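Local coordinates for carbohydrate esterase family 2 (CE2) (Chaetomium olivicolor, PDB 4XVH), which probably hydrolyses acetyl esters on plant polysaccharides such as xylan, pairing an SGNH-type esterase domain with a jelly-roll carbohydrate-binding domain, at residues Leu15-Gly19 and Val158-Ser162; Thr41-Asp45 and Ala135-Pro141; Tyr123-Phe129 and Val301-Pro307; Lys142-Ala148 and His312-Gly316. All coordinates share one frame; numbering follows the deposited sequence.

Contact 1: Leu15-Gly19 and Val158-Ser162; sequences LSWPG and VVAWS
Trp17 lays its indole against Val159 where a loop of the N-terminal beta-sandwich domain meets strand 155-160, the outermost strand on one side of the parallel sheet in the Rossmann-like SGNH esterase domain. Trp17 CG stands anti to the carbonyl carbon (chi1 -64°), which swings the ring across the strand. One face takes a CH-pi contact from Val159 CG1, 3.6 Å from the centroid of the six-membered ring and only 11° off its normal. CB of Trp17 lies 3.3 Å from Val158 O, and the rim of the indole comes edge-on to Ala160 O, with CZ3 and O 3.6 Å apart. A broad flat residue suits this place because it can serve a methyl group and a backbone edge at once, while its polar end, NE1, is hydrogen-bonded to Tyr188 O. Pro18 follows, a rigid wedge whose CB packs 4.0 Å from Val158 CG1. Its CD joins the tryptophan rim beside Ala160 O, a buried carbonyl oxygen with no hydrogen-bonding partner. Gly19, at a positive phi of 84°, turns the chain onward to strand 21-28. No direct hydrogen bond crosses; one water donates to Pro18 O at 2.8 Å and accepts from Val158 N at 2.9 Å.

Contact 2: Thr41-Asp45 and Ala135-Pro141; sequences TNSVD and AALEDNP
Asn42 and Ala135 bring their CA atoms to 5.1 Å, Ser43 and Ala136 keep almost that spacing, and by Asp45 and Pro141 the backbones have parted to 8.0 Å. The segments thus run in the same sense, an extended chain entering strand 44-48 beside a loop whose first residues have helix-like backbone angles without regular helical bonds. Ala135, small enough for the close end, presses CB onto the backbone of Thr41 and Asn42, 3.5 Å from Asn42 N. A water links Thr41 OG1 to Ala135 N. Ser43 supplies the direct hydrogen bond: with OG between its backbone N and carbonyl carbon (chi1 67°), the hydroxyl donates to Ala135 O at 2.8 Å, approaching from above the carbonyl plane, 52° out of it. At the wider end Asp45 OD2 rests 3.4 Å from Pro141 CG. The same oxygen lies 4.3 Å from Asp139 OD1, and a water donating to both carboxylates sits between them. Their like charges are probably offset by Arg82, which forms a salt bridge with Asp45 OD1. Small, polar and water-bridged, the contact is an interdomain seam, joining the jelly-roll carbohydrate-binding domain to a loop of the SGNH esterase domain.

Contact 3: Tyr123-Phe129 and Val301-Pro307; sequences YGLDGTF and VGCDYHP
Tyr123 and His306 stack face to face, centroids 4.1 Å apart and planes inclined by 30°, with Tyr123 CD1 over the centre of the imidazole. At the far end of the phenol, OH donates to Asp304 OD2 at 2.6 Å, meeting the carboxylate on its anti side. His306 is further steadied by weak bonds from ND1 to two backbone carbonyls, Cys303 O and Asp304 O, while NE2 is hydrogen-bonded to Ser118 OG. This pairing is consistent with the serine-histidine centre of SGNH esterases, and both residues line the pocket holding a polyethylene glycol chain. Behind the rings, Gly124 O ties the backbones together: Cys303 N reaches it at 3.2 Å and Gly127 N, closing a type I turn, at 2.9 Å, from opposite faces of its plane. Glycine suits Gly302, whose CA comes within 3.3 Å of Gly124 O; Gly124 has a positive phi and faces Cys303 N, and at Gly127 a CB would run into Cys303 SG. Cys303 extends the tie through its disulfide to Cys131. Farther out, Phe129 sets CB 3.8 Å from Val301 CG2 and passes its ring obliquely over Tyr305, CE2 lying above one face of the phenol. Phe129 CZ comes 3.3 Å from Tyr305 OH.

Contact 4: Lys142-Ala148 and His312-Gly316; sequences KTYGVLA and HAAEG
His312 reaches from helix 309-327 to the start of helix 144-151, where its ND1 accepts the backbone N-H of Tyr144 at 3.0 Å. The donor is tilted 27° out of the imidazole plane. Histidine suits the place: as acceptor it satisfies an amide of the first helical turn, and this role would place the ring proton on NE2, a neutral form that the nearby positive helix end probably favours. CG of His312 stands anti to the carbonyl carbon, turning the ring toward the incoming chain. Thr143, the N-cap residue, lies alongside, its CG2 making an off-centre CH-pi contact with the imidazole, 4.3 Å from the centroid; its OG1 bonds back to Asn140 O.

Tyr144 places CG between its backbone N and carbonyl carbon (chi1 73°), a setting hard to fit within a helix but tolerable here because Tyr144 is the first residue of its helix, with no preceding turn of that helix for the ring to run into. Its ring meets the imidazole rim to rim, CD1 3.6 Å from ND1, while OH bonds to Thr120 OG1. Gly316, having no side chain, lets the backbones touch, its CA in a CA-H...O contact 3.5 Å from Tyr144 O. One turn earlier on the same helix, Ala313 CA lies 3.6 Å from Leu147 CD1, and Ala148 CB lies 3.5 Å from Gly316 O.

The two helical segments approach to 7.6 Å between axes and cross at -47°. Helix 144-151 leads into strand 155-160, on whose Tyr156 and Val158 Val146 packs, while Tyr144 and Glu315 both touch Leu254 of strand 250-254, so the pair lies against the parallel sheet of the esterase domain.

How the contacts relate
Contacts 1 and 2 join the two domains, whereas contacts 3 and 4 stay within the esterase domain. Contacts 1, 2 and 4 are buried; contact 3 is partly exposed. Chemistry follows place: contact 1 is apolar and aromatic, contact 2 polar with bridging waters, contact 3 mixes rings with backbone bonds and a disulfide partner, and contact 4 is helix packing with one side-chain bond. Asn140 of contact 2 touches Pro18, Gly19 and Val158 of contact 1, and Leu125 of contact 3 packs on His312 of contact 4. Ser162 of contact 1 meets Tyr123 of contact 3, and the bound polyethylene glycol touches both, as it does His306.

Contact 1: Leu15-Gly19 and Val158-Ser162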
loop_
_atom_site.group_PDB
_atom_site.type_symbol
_atom_site.label_atom_id
_atom_site.label_comp_id
_atom_site.label_asym_id
_atom_site.label_seq_id
_atom_site.Cartn_x
_atom_site.Cartn_y
_atom_site.Cartn_z
ATOM N N LEU A 15 -8.239 1.113 -11.341
ATOM C CA LEU A 15 -7.413 1.526 -10.217
ATOM C C LEU A 15 -8.039 0.955 -8.962
ATOM O O LEU A 15 -8.979 1.519 -8.394
ATOM C CB LEU A 15 -7.302 3.040 -10.151
ATOM C CG LEU A 15 -6.806 3.681 -11.450
ATOM C CD1 LEU A 15 -6.692 5.186 -11.171
ATOM C CD2 LEU A 15 -5.444 3.101 -11.914
ATOM N N SER A 16 -7.525 -0.194 -8.561
ATOM C CA SER A 16 -8.101 -0.972 -7.472
ATOM C C SER A 16 -7.233 -0.891 -6.216
ATOM O O SER A 16 -7.673 -0.402 -5.180
ATOM C CB SER A 16 -8.256 -2.432 -7.906
ATOM O OG SER A 16 -8.730 -3.205 -6.826
ATOM N N TRP A 17 -5.994 -1.377 -6.284
ATOM C CA TRP A 17 -5.112 -1.285 -5.119
ATOM C C TRP A 17 -4.765 0.180 -4.759
ATOM O O TRP A 17 -4.794 1.072 -5.614
ATOM C CB TRP A 17 -3.832 -2.103 -5.385
ATOM C CG TRP A 17 -4.081 -3.569 -5.557
ATOM C CD1 TRP A 17 -3.954 -4.296 -6.718
ATOM C CD2 TRP A 17 -4.563 -4.495 -4.555
ATOM N NE1 TRP A 17 -4.296 -5.621 -6.488
ATOM C CE2 TRP A 17 -4.667 -5.767 -5.171
ATOM C CE3 TRP A 17 -4.918 -4.370 -3.201
ATOM C CZ2 TRP A 17 -5.098 -6.908 -4.473
ATOM C CZ3 TRP A 17 -5.341 -5.510 -2.511
ATOM C CH2 TRP A 17 -5.420 -6.756 -3.148
ATOM N N PRO A 18 -4.448 0.437 -3.478
ATOM C CA PRO A 18 -3.988 1.766 -3.073
ATOM C C PRO A 18 -2.740 2.146 -3.844
ATOM O O PRO A 18 -1.917 1.269 -4.145
ATOM C CB PRO A 18 -3.642 1.596 -1.581
ATOM C CG PRO A 18 -4.440 0.394 -1.137
ATOM C CD PRO A 18 -4.408 -0.517 -2.356
ATOM N N GLY A 19 -2.600 3.429 -4.159
ATOM C CA GLY A 19 -1.375 3.912 -4.788
ATOM C C GLY A 19 -1.368 3.731 -6.289
ATOM O O GLY A 19 -0.488 4.292 -6.952
ATOM N N VAL A 158 1.659 -1.290 -4.036
ATOM C CA VAL A 158 1.019 -1.546 -2.755
ATOM C C VAL A 158 -0.092 -2.567 -2.959
ATOM O O VAL A 158 -0.977 -2.372 -3.798
ATOM C CB VAL A 158 0.413 -0.259 -2.145
ATOM C CG1 VAL A 158 -0.350 -0.578 -0.855
ATOM C CG2 VAL A 158 1.516 0.769 -1.863
ATOM N N VAL A 159 -0.024 -3.653 -2.204
ATOM C CA VAL A 159 -1.089 -4.633 -2.173
ATOM C C VAL A 159 -1.535 -4.747 -0.739
ATOM O O VAL A 159 -0.875 -5.404 0.062
ATOM C CB VAL A 159 -0.646 -6.006 -2.698
ATOM C CG1 VAL A 159 -1.849 -6.957 -2.701
ATOM C CG2 VAL A 159 -0.128 -5.860 -4.115
ATOM N N ALA A 160 -2.647 -4.096 -0.411
ATOM C CA ALA A 160 -3.051 -3.976 0.992
ATOM C C ALA A 160 -4.529 -3.768 1.104
ATOM O O ALA A 160 -5.140 -3.211 0.196
ATOM C CB ALA A 160 -2.317 -2.836 1.654
ATOM N N TRP A 161 -5.115 -4.204 2.223
ATOM C CA TRP A 161 -6.568 -4.176 2.363
ATOM C C TRP A 161 -6.842 -4.071 3.874
ATOM O O TRP A 161 -6.307 -4.859 4.642
ATOM C CB TRP A 161 -7.186 -5.453 1.755
ATOM C CG TRP A 161 -8.680 -5.521 1.707
ATOM C CD1 TRP A 161 -9.565 -5.242 2.719
ATOM C CD2 TRP A 161 -9.477 -5.921 0.575
ATOM N NE1 TRP A 161 -10.869 -5.427 2.268
ATOM C CE2 TRP A 161 -10.834 -5.845 0.960
ATOM C CE3 TRP A 161 -9.169 -6.322 -0.734
ATOM C CZ2 TRP A 161 -11.882 -6.169 0.083
ATOM C CZ3 TRP A 161 -10.212 -6.652 -1.600
ATOM C CH2 TRP A 161 -11.546 -6.571 -1.189
ATOM N N SER A 162 -7.635 -3.088 4.289
ATOM C CA SER A 162 -7.857 -2.884 5.721
ATOM C C SER A 162 -8.542 -4.093 6.356
ATOM O O SER A 162 -9.473 -4.660 5.776
ATOM C CB SER A 162 -8.680 -1.621 5.967
ATOM O OG SER A 162 -7.862 -0.501 5.652
HETATM O O HOH W 1 0.301 0.657 -5.785
#

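Contact 2: Thr41-Asp45 and Ala135-Pro141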
loop_
_atom_site.group_PDB
_atom_site.type_symbol
_atom_site.label_atom_id
_atom_site.label_comp_id
_atom_site.label_asym_id
_atom_site.label_seq_id
_atom_site.Cartn_x
_atom_site.Cartn_y
_atom_site.Cartn_z
ATOM N N THR A 41 -16.658 4.904 -2.924
ATOM C CA THR A 41 -16.014 6.189 -2.687
ATOM C C THR A 41 -14.512 6.003 -2.886
ATOM O O THR A 41 -13.988 4.899 -2.739
ATOM C CB THR A 41 -16.323 6.777 -1.268
ATOM O OG1 THR A 41 -16.061 5.787 -0.274
ATOM C CG2 THR A 41 -17.784 7.276 -1.144
ATOM N N ASN A 42 -13.845 7.083 -3.269
ATOM C CA ASN A 42 -12.447 7.032 -3.689
ATOM C C ASN A 42 -11.806 8.362 -3.401
ATOM O O ASN A 42 -12.518 9.366 -3.304
ATOM C CB ASN A 42 -12.323 6.750 -5.194
ATOM C CG ASN A 42 -12.992 5.472 -5.601
ATOM O OD1 ASN A 42 -12.399 4.398 -5.520
ATOM N ND2 ASN A 42 -14.258 5.568 -6.005
ATOM N N SER A 43 -10.477 8.409 -3.324
ATOM C CA SER A 43 -9.824 9.717 -3.438
ATOM C C SER A 43 -8.480 9.499 -4.081
ATOM O O SER A 43 -7.918 8.414 -3.993
ATOM C CB SER A 43 -9.677 10.434 -2.090
ATOM O OG SER A 43 -8.791 9.765 -1.224
ATOM N N VAL A 44 -7.998 10.529 -4.752
ATOM C CA VAL A 44 -6.759 10.457 -5.482
ATOM C C VAL A 44 -6.000 11.729 -5.218
ATOM O O VAL A 44 -6.614 12.773 -4.898
ATOM C CB VAL A 44 -6.986 10.319 -7.031
ATOM C CG1 VAL A 44 -7.777 9.056 -7.382
ATOM C CG2 VAL A 44 -7.702 11.574 -7.558
ATOM N N ASP A 45 -4.681 11.634 -5.354
ATOM C CA ASP A 45 -3.787 12.787 -5.465
ATOM C C ASP A 45 -3.522 13.064 -6.928
ATOM O O ASP A 45 -3.131 12.141 -7.651
ATOM C CB ASP A 45 -2.441 12.515 -4.789
ATOM C CG ASP A 45 -2.470 12.691 -3.295
ATOM O OD1 ASP A 45 -3.521 13.087 -2.733
ATOM O OD2 ASP A 45 -1.399 12.473 -2.679
ATOM N N ALA A 135 -12.746 7.233 2.439
ATOM C CA ALA A 135 -11.772 7.186 1.348
ATOM C C ALA A 135 -10.987 8.503 1.325
ATOM O O ALA A 135 -9.775 8.504 1.110
ATOM C CB ALA A 135 -12.467 6.959 -0.024
ATOM N N ALA A 136 -11.685 9.623 1.552
ATOM C CA ALA A 136 -11.032 10.940 1.476
ATOM C C ALA A 136 -9.910 11.087 2.524
ATOM O O ALA A 136 -8.914 11.750 2.264
ATOM C CB ALA A 136 -12.059 12.061 1.644
ATOM N N LEU A 137 -10.055 10.442 3.681
ATOM C CA LEU A 137 -9.056 10.580 4.760
ATOM C C LEU A 137 -7.894 9.600 4.621
ATOM O O LEU A 137 -6.843 9.763 5.252
ATOM C CB LEU A 137 -9.711 10.411 6.125
ATOM C CG LEU A 137 -10.624 11.602 6.509
ATOM C CD1 LEU A 137 -11.247 11.415 7.888
ATOM C CD2 LEU A 137 -9.854 12.940 6.480
ATOM N N GLU A 138 -8.089 8.554 3.822
ATOM C CA GLU A 138 -7.000 7.633 3.555
ATOM C C GLU A 138 -5.942 8.353 2.729
ATOM O O GLU A 138 -6.277 9.205 1.903
ATOM C CB GLU A 138 -7.526 6.378 2.840
ATOM C CG GLU A 138 -8.530 5.649 3.700
ATOM C CD GLU A 138 -8.761 4.237 3.232
ATOM O OE1 GLU A 138 -8.749 4.049 1.991
ATOM O OE2 GLU A 138 -8.937 3.328 4.102
ATOM N N ASP A 139 -4.674 8.001 2.911
ATOM C CA ASP A 139 -3.637 8.751 2.210
ATOM C C ASP A 139 -2.441 7.850 1.907
ATOM O O ASP A 139 -1.383 7.996 2.512
ATOM C CB ASP A 139 -3.202 9.970 3.049
ATOM C CG ASP A 139 -2.443 11.020 2.241
ATOM O OD1 ASP A 139 -1.913 10.683 1.160
ATOM O OD2 ASP A 139 -2.371 12.207 2.693
ATOM N N ASN A 140 -2.624 6.911 0.976
ATOM C CA ASN A 140 -1.563 5.966 0.677
ATOM C C ASN A 140 -0.252 6.673 0.315
ATOM O O ASN A 140 0.794 6.172 0.683
ATOM C CB ASN A 140 -1.979 4.999 -0.460
ATOM C CG ASN A 140 -0.940 3.891 -0.691
ATOM O OD1 ASN A 140 -0.275 3.848 -1.742
ATOM N ND2 ASN A 140 -0.778 2.999 0.312
ATOM N N PRO A 141 -0.299 7.819 -0.416
ATOM C CA PRO A 141 0.990 8.446 -0.786
ATOM C C PRO A 141 1.811 8.951 0.414
ATOM O O PRO A 141 2.999 9.317 0.229
ATOM C CB PRO A 141 0.578 9.623 -1.676
ATOM C CG PRO A 141 -0.735 9.188 -2.326
ATOM C CD PRO A 141 -1.428 8.363 -1.222
HETATM O O HOH W 2 -15.508 7.113 1.989
HETATM O O HOH W 3 -0.857 12.897 -0.267
#

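Contact 3: Tyr123-Phe129 and Val301-Pro307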
loop_
_atom_site.group_PDB
_atom_site.type_symbol
_atom_site.label_atom_id
_atom_site.label_comp_id
_atom_site.label_asym_id
_atom_site.label_seq_id
_atom_site.Cartn_x
_atom_site.Cartn_y
_atom_site.Cartn_z
ATOM N N TYR A 123 -5.027 3.892 6.062
ATOM C CA TYR A 123 -6.290 4.083 6.792
ATOM C C TYR A 123 -6.208 5.259 7.757
ATOM O O TYR A 123 -5.311 5.288 8.608
ATOM C CB TYR A 123 -6.596 2.786 7.561
ATOM C CG TYR A 123 -7.923 2.704 8.280
ATOM C CD1 TYR A 123 -8.135 3.406 9.470
ATOM C CD2 TYR A 123 -8.950 1.897 7.787
ATOM C CE1 TYR A 123 -9.333 3.331 10.140
ATOM C CE2 TYR A 123 -10.168 1.798 8.456
ATOM C CZ TYR A 123 -10.355 2.523 9.632
ATOM O OH TYR A 123 -11.551 2.459 10.310
ATOM N N GLY A 124 -7.138 6.212 7.676
ATOM C CA GLY A 124 -7.244 7.218 8.736
ATOM C C GLY A 124 -6.087 8.202 8.862
ATOM O O GLY A 124 -6.057 9.022 9.794
ATOM N N LEU A 125 -5.157 8.150 7.900
ATOM C CA LEU A 125 -3.879 8.862 8.025
ATOM C C LEU A 125 -4.073 10.387 8.155
ATOM O O LEU A 125 -3.430 11.038 8.984
ATOM C CB LEU A 125 -2.985 8.521 6.821
ATOM C CG LEU A 125 -1.498 8.886 6.884
ATOM C CD1 LEU A 125 -0.703 8.010 5.876
ATOM C CD2 LEU A 125 -1.245 10.399 6.621
ATOM N N ASP A 126 -4.964 10.949 7.337
ATOM C CA ASP A 126 -5.187 12.394 7.353
ATOM C C ASP A 126 -6.181 12.781 8.438
ATOM O O ASP A 126 -6.521 13.963 8.568
ATOM C CB ASP A 126 -5.727 12.892 5.992
ATOM C CG ASP A 126 -4.648 12.982 4.904
ATOM O OD1 ASP A 126 -3.557 12.443 5.076
ATOM O OD2 ASP A 126 -4.906 13.590 3.840
ATOM N N GLY A 127 -6.716 11.799 9.163
ATOM C CA GLY A 127 -7.796 12.113 10.091
ATOM C C GLY A 127 -7.253 12.646 11.411
ATOM O O GLY A 127 -6.131 12.339 11.790
ATOM N N THR A 128 -8.042 13.468 12.093
ATOM C CA THR A 128 -7.715 13.923 13.436
ATOM C C THR A 128 -8.509 13.056 14.413
ATOM O O THR A 128 -9.736 13.081 14.361
ATOM C CB THR A 128 -8.104 15.409 13.647
ATOM O OG1 THR A 128 -7.585 16.222 12.583
ATOM C CG2 THR A 128 -7.608 15.919 15.001
ATOM N N PHE A 129 -7.853 12.272 15.264
ATOM C CA PHE A 129 -8.624 11.451 16.207
ATOM C C PHE A 129 -9.434 12.368 17.128
ATOM O O PHE A 129 -8.936 13.396 17.543
ATOM C CB PHE A 129 -7.717 10.533 17.032
ATOM C CG PHE A 129 -8.472 9.596 17.936
ATOM C CD1 PHE A 129 -8.876 10.001 19.197
ATOM C CD2 PHE A 129 -8.778 8.310 17.516
ATOM C CE1 PHE A 129 -9.572 9.148 20.017
ATOM C CE2 PHE A 129 -9.477 7.452 18.333
ATOM C CZ PHE A 129 -9.877 7.871 19.584
ATOM N N VAL A 301 -2.724 10.087 17.036
ATOM C CA VAL A 301 -3.110 9.081 16.064
ATOM C C VAL A 301 -4.172 9.618 15.100
ATOM O O VAL A 301 -4.776 10.667 15.362
ATOM C CB VAL A 301 -3.646 7.794 16.771
ATOM C CG1 VAL A 301 -2.555 7.102 17.557
ATOM C CG2 VAL A 301 -4.836 8.153 17.703
ATOM N N GLY A 302 -4.408 8.879 14.016
ATOM C CA GLY A 302 -5.468 9.204 13.079
ATOM C C GLY A 302 -6.723 8.422 13.444
ATOM O O GLY A 302 -6.871 8.015 14.601
ATOM N N CYS A 303 -7.618 8.205 12.477
ATOM C CA CYS A 303 -8.917 7.581 12.797
ATOM C C CYS A 303 -8.685 6.187 13.352
ATOM O O CYS A 303 -7.859 5.428 12.818
ATOM C CB CYS A 303 -9.821 7.497 11.565
ATOM S SG CYS A 303 -10.001 9.076 10.760
ATOM N N ASP A 304 -9.430 5.850 14.409
ATOM C CA ASP A 304 -9.424 4.481 14.951
ATOM C C ASP A 304 -8.015 4.053 15.352
ATOM O O ASP A 304 -7.596 2.913 15.103
ATOM C CB ASP A 304 -10.043 3.515 13.927
ATOM C CG ASP A 304 -11.523 3.825 13.668
ATOM O OD1 ASP A 304 -12.249 4.042 14.667
ATOM O OD2 ASP A 304 -11.948 3.876 12.484
ATOM N N TYR A 305 -7.286 4.987 15.973
ATOM C CA TYR A 305 -5.914 4.749 16.454
ATOM C C TYR A 305 -4.907 4.324 15.394
ATOM O O TYR A 305 -3.903 3.676 15.727
ATOM C CB TYR A 305 -5.922 3.711 17.588
ATOM C CG TYR A 305 -6.896 4.099 18.668
ATOM C CD1 TYR A 305 -6.531 4.987 19.666
ATOM C CD2 TYR A 305 -8.204 3.627 18.659
ATOM C CE1 TYR A 305 -7.438 5.374 20.644
ATOM C CE2 TYR A 305 -9.108 4.011 19.637
ATOM C CZ TYR A 305 -8.711 4.887 20.618
ATOM O OH TYR A 305 -9.600 5.282 21.592
ATOM N N HIS A 306 -5.132 4.695 14.132
ATOM C CA HIS A 306 -4.139 4.352 13.109
ATOM C C HIS A 306 -3.027 5.379 13.092
ATOM O O HIS A 306 -3.195 6.488 13.603
ATOM C CB HIS A 306 -4.776 4.212 11.719
ATOM C CG HIS A 306 -5.481 2.908 11.546
ATOM N ND1 HIS A 306 -6.601 2.585 12.279
ATOM C CD2 HIS A 306 -5.168 1.805 10.816
ATOM C CE1 HIS A 306 -6.991 1.362 11.956
ATOM N NE2 HIS A 306 -6.128 0.866 11.082
ATOM N N PRO A 307 -1.858 4.991 12.546
ATOM C CA PRO A 307 -0.742 5.949 12.552
ATOM C C PRO A 307 -1.047 7.228 11.755
ATOM O O PRO A 307 -1.677 7.179 10.680
ATOM C CB PRO A 307 0.408 5.144 11.919
ATOM C CG PRO A 307 0.079 3.660 12.281
ATOM C CD PRO A 307 -1.432 3.628 12.135
HETATM O O HOH W 4 -2.466 5.140 9.052
#

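Contact 4: Lys142-Ala148 and His312-Gly316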
loop_
_atom_site.group_PDB
_atom_site.type_symbol
_atom_site.label_atom_id
_atom_site.label_comp_id
_atom_site.label_asym_id
_atom_site.label_seq_id
_atom_site.Cartn_x
_atom_site.Cartn_y
_atom_site.Cartn_z
ATOM N N LYS A 142 1.205 8.999 1.603
ATOM C CA LYS A 142 1.950 9.446 2.786
ATOM C C LYS A 142 2.327 8.302 3.720
ATOM O O LYS A 142 2.800 8.542 4.835
ATOM C CB LYS A 142 1.153 10.480 3.584
ATOM C CG LYS A 142 1.076 11.847 2.860
ATOM C CD LYS A 142 0.630 12.966 3.842
ATOM C CE LYS A 142 0.724 14.341 3.182
ATOM N NZ LYS A 142 0.341 15.449 4.158
ATOM N N THR A 143 2.104 7.061 3.289
ATOM C CA THR A 143 2.386 5.915 4.169
ATOM C C THR A 143 3.886 5.629 4.262
ATOM O O THR A 143 4.642 5.996 3.373
ATOM C CB THR A 143 1.686 4.632 3.697
ATOM O OG1 THR A 143 2.014 4.378 2.314
ATOM C CG2 THR A 143 0.135 4.769 3.878
ATOM N N TYR A 144 4.290 4.923 5.323
ATOM C CA TYR A 144 5.690 4.555 5.554
ATOM C C TYR A 144 6.260 3.819 4.323
ATOM O O TYR A 144 7.393 4.059 3.911
ATOM C CB TYR A 144 5.819 3.666 6.822
ATOM C CG TYR A 144 5.281 2.271 6.549
ATOM C CD1 TYR A 144 3.896 2.024 6.476
ATOM C CD2 TYR A 144 6.152 1.227 6.256
ATOM C CE1 TYR A 144 3.405 0.751 6.149
ATOM C CE2 TYR A 144 5.682 -0.031 5.940
ATOM C CZ TYR A 144 4.305 -0.268 5.891
ATOM O OH TYR A 144 3.872 -1.543 5.549
ATOM N N GLY A 145 5.477 2.935 3.703
ATOM C CA GLY A 145 6.051 2.156 2.603
ATOM C C GLY A 145 6.293 2.995 1.355
ATOM O O GLY A 145 7.313 2.873 0.676
ATOM N N VAL A 146 5.327 3.843 1.027
ATOM C CA VAL A 146 5.488 4.755 -0.114
ATOM C C VAL A 146 6.583 5.815 0.110
ATOM O O VAL A 146 7.384 6.117 -0.795
ATOM C CB VAL A 146 4.135 5.410 -0.420
ATOM C CG1 VAL A 146 4.299 6.528 -1.479
ATOM C CG2 VAL A 146 3.158 4.279 -0.893
ATOM N N LEU A 147 6.637 6.370 1.315
ATOM C CA LEU A 147 7.660 7.356 1.621
ATOM C C LEU A 147 9.089 6.731 1.530
ATOM O O LEU A 147 10.035 7.380 1.083
ATOM C CB LEU A 147 7.410 7.956 3.006
ATOM C CG LEU A 147 6.170 8.862 3.101
ATOM C CD1 LEU A 147 6.065 9.458 4.534
ATOM C CD2 LEU A 147 6.279 9.980 2.029
ATOM N N ALA A 148 9.218 5.476 1.945
ATOM C CA ALA A 148 10.476 4.744 1.795
ATOM C C ALA A 148 10.819 4.554 0.314
ATOM O O ALA A 148 11.961 4.753 -0.078
ATOM C CB ALA A 148 10.401 3.365 2.508
ATOM N N HIS A 312 3.974 7.694 10.274
ATOM C CA HIS A 312 4.354 7.087 9.005
ATOM C C HIS A 312 5.697 7.648 8.503
ATOM O O HIS A 312 6.523 6.909 8.020
ATOM C CB HIS A 312 3.269 7.343 7.950
ATOM C CG HIS A 312 2.144 6.358 7.979
ATOM N ND1 HIS A 312 2.269 5.069 7.491
ATOM C CD2 HIS A 312 0.860 6.475 8.414
ATOM C CE1 HIS A 312 1.112 4.442 7.605
ATOM N NE2 HIS A 312 0.239 5.266 8.183
ATOM N N ALA A 313 5.898 8.958 8.577
ATOM C CA ALA A 313 7.072 9.533 7.949
ATOM C C ALA A 313 8.324 9.015 8.680
ATOM O O ALA A 313 9.354 8.712 8.055
ATOM C CB ALA A 313 7.004 11.063 7.955
ATOM N N ALA A 314 8.237 8.911 10.009
ATOM C CA ALA A 314 9.372 8.434 10.813
ATOM C C ALA A 314 9.770 6.993 10.437
ATOM O O ALA A 314 10.962 6.673 10.275
ATOM C CB ALA A 314 9.040 8.537 12.294
ATOM N N GLU A 315 8.794 6.116 10.240
ATOM C CA GLU A 315 9.141 4.723 9.882
ATOM C C GLU A 315 9.540 4.631 8.408
ATOM O O GLU A 315 10.303 3.737 8.000
ATOM C CB GLU A 315 7.972 3.776 10.171
ATOM C CG GLU A 315 8.259 2.283 9.966
ATOM C CD GLU A 315 9.228 1.691 10.970
ATOM O OE1 GLU A 315 9.629 2.400 11.936
ATOM O OE2 GLU A 315 9.583 0.496 10.775
ATOM N N GLY A 316 9.045 5.567 7.606
ATOM C CA GLY A 316 9.453 5.612 6.205
ATOM C C GLY A 316 10.961 5.777 6.120
ATOM O O GLY A 316 11.649 5.139 5.306
#